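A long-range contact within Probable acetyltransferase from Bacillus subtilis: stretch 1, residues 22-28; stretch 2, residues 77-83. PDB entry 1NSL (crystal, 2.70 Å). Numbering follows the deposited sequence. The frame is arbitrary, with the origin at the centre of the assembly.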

# COMPACT_ATOMS: atom_id res chain seq x y z
N GLU C 22 3.58 23.47 11.19
CA GLU C 22 3.54 24.94 11.16
C GLU C 22 4.97 25.53 11.41
O GLU C 22 5.46 26.25 10.57
CB GLU C 22 2.47 25.55 12.11
CG GLU C 22 1.14 24.79 12.18
CD GLU C 22 1.24 23.53 13.05
OE1 GLU C 22 0.90 23.59 14.26
OE2 GLU C 22 1.70 22.47 12.56
N ARG C 23 5.64 25.21 12.53
CA ARG C 23 6.95 25.79 12.81
C ARG C 23 8.00 25.47 11.75
O ARG C 23 8.77 26.34 11.38
CB ARG C 23 7.45 25.48 14.22
CG ARG C 23 6.61 26.19 15.28
CD ARG C 23 6.97 25.96 16.80
NE ARG C 23 6.06 26.62 17.77
CZ ARG C 23 6.24 26.61 19.10
NH1 ARG C 23 5.38 27.24 19.91
NH2 ARG C 23 7.29 25.99 19.64
N LEU C 24 8.03 24.24 11.24
CA LEU C 24 8.98 23.90 10.21
C LEU C 24 8.73 24.74 8.96
O LEU C 24 9.63 25.36 8.41
CB LEU C 24 8.88 22.42 9.87
CG LEU C 24 9.91 21.91 8.86
CD1 LEU C 24 11.25 22.13 9.44
CD2 LEU C 24 9.74 20.47 8.61
N ALA C 25 7.50 24.76 8.49
CA ALA C 25 7.20 25.48 7.27
C ALA C 25 7.54 26.97 7.39
O ALA C 25 8.06 27.59 6.47
CB ALA C 25 5.71 25.30 6.91
N GLU C 26 7.27 27.56 8.53
CA GLU C 26 7.55 28.98 8.68
C GLU C 26 9.05 29.20 8.66
O GLU C 26 9.57 30.09 7.99
CB GLU C 26 6.91 29.48 9.96
CG GLU C 26 7.26 30.89 10.40
CD GLU C 26 6.47 31.22 11.65
OE1 GLU C 26 5.98 30.25 12.30
OE2 GLU C 26 6.30 32.42 11.97
N LEU C 27 9.76 28.34 9.37
CA LEU C 27 11.21 28.42 9.38
C LEU C 27 11.73 28.23 7.96
O LEU C 27 12.79 28.71 7.59
CB LEU C 27 11.75 27.30 10.26
CG LEU C 27 12.69 27.52 11.41
CD1 LEU C 27 12.46 28.78 12.12
CD2 LEU C 27 12.33 26.39 12.34
N ILE C 28 10.98 27.54 7.13
CA ILE C 28 11.53 27.30 5.83
C ILE C 28 11.29 28.46 4.89
O ILE C 28 12.10 28.70 4.01
CB ILE C 28 11.04 26.00 5.24
CG1 ILE C 28 11.84 24.84 5.83
CG2 ILE C 28 11.21 26.01 3.75
CD1 ILE C 28 11.35 23.49 5.44
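Stretch 2 77-83: GSLCGMI

Stretch 2 lies on stretch 1 as a strand packed obliquely against a helix, held by apolar side-chain contacts with no hydrogen bond crossing between them. Stretch 1 is helical throughout; the backbone hydrogen bonds Glu26 N to Glu22 O and Leu27 N to Arg23 O, both 3.0 Å, are part of that helix, which extends beyond the stretch at either end. In stretch 2, Gly77 (phi/psi 119/-28) precedes a strand that runs from Ser78 through Ile83. The N-to-C directions of the two elements differ by 55° (signed crossing angle -55°), and their axes approach to 9.0 Å, which leaves room for side chains between the backbones. The nearest CA pairs across the contact are Arg23 with Leu79 (CA to CA 7.2 Å) and Leu27 with Cys80 (CA to CA 7.6 Å).

Leu79 is the centre of the contact: its CB points toward the helix, and it has the largest covered area, 79 Å². Its CD1 lies 3.9 Å from Leu24 CA and 4.0 Å from Leu24 CD1, while its CB is 3.8 Å from Leu27 CD2. That same Leu27 CD2 approaches Leu79 O to 3.3 Å, so the leucine also meets strand backbone. Further along, selenomethionine Met82 places SE 4.1 Å from Leu24 CD1. At the other end, Arg23 NH2 reaches within 4.2 Å of Ser78 CB. Cys80 CB points away, and the total buried surface is a modest 295 Å².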

# COMPACT_ATOMS: atom_id res chain seq x y z
N GLY C 77 14.59 24.15 23.43
CA GLY C 77 13.21 23.76 23.36
C GLY C 77 12.58 23.87 21.99
O GLY C 77 11.65 23.10 21.71
N SER C 78 13.05 24.77 21.12
CA SER C 78 12.36 24.87 19.83
C SER C 78 13.15 24.81 18.52
O SER C 78 14.26 25.30 18.43
CB SER C 78 11.45 26.07 19.82
OG SER C 78 12.21 27.23 20.00
N LEU C 79 12.52 24.22 17.49
CA LEU C 79 13.11 24.03 16.16
C LEU C 79 13.92 25.17 15.65
O LEU C 79 13.40 26.25 15.47
CB LEU C 79 12.03 23.86 15.14
CG LEU C 79 11.63 22.47 14.71
CD1 LEU C 79 10.88 22.58 13.35
CD2 LEU C 79 12.84 21.56 14.62
N CYS C 80 15.17 24.93 15.33
CA CYS C 80 15.97 25.99 14.80
C CYS C 80 16.60 25.44 13.58
O CYS C 80 17.36 26.14 12.90
CB CYS C 80 17.05 26.38 15.78
SG CYS C 80 18.15 25.00 16.15
N GLY C 81 16.30 24.18 13.30
CA GLY C 81 16.84 23.52 12.10
C GLY C 81 16.60 22.02 12.06
O GLY C 81 15.74 21.52 12.80
N MSE C 82 17.36 21.32 11.22
CA MSE C 82 17.22 19.88 10.97
C MSE C 82 18.59 19.26 10.74
O MSE C 82 19.48 19.90 10.16
CB MSE C 82 16.40 19.60 9.69
CG MSE C 82 15.08 20.25 9.60
SE MSE C 82 13.91 19.21 8.48
CE MSE C 82 14.90 18.99 6.95
N ILE C 83 18.77 18.02 11.18
CA ILE C 83 20.02 17.31 10.85
C ILE C 83 19.57 16.06 10.27
O ILE C 83 18.43 15.66 10.48
CB ILE C 83 20.85 16.99 12.03
CG1 ILE C 83 22.09 16.27 11.58
CG2 ILE C 83 20.16 16.04 12.93
CD1 ILE C 83 23.16 16.35 12.72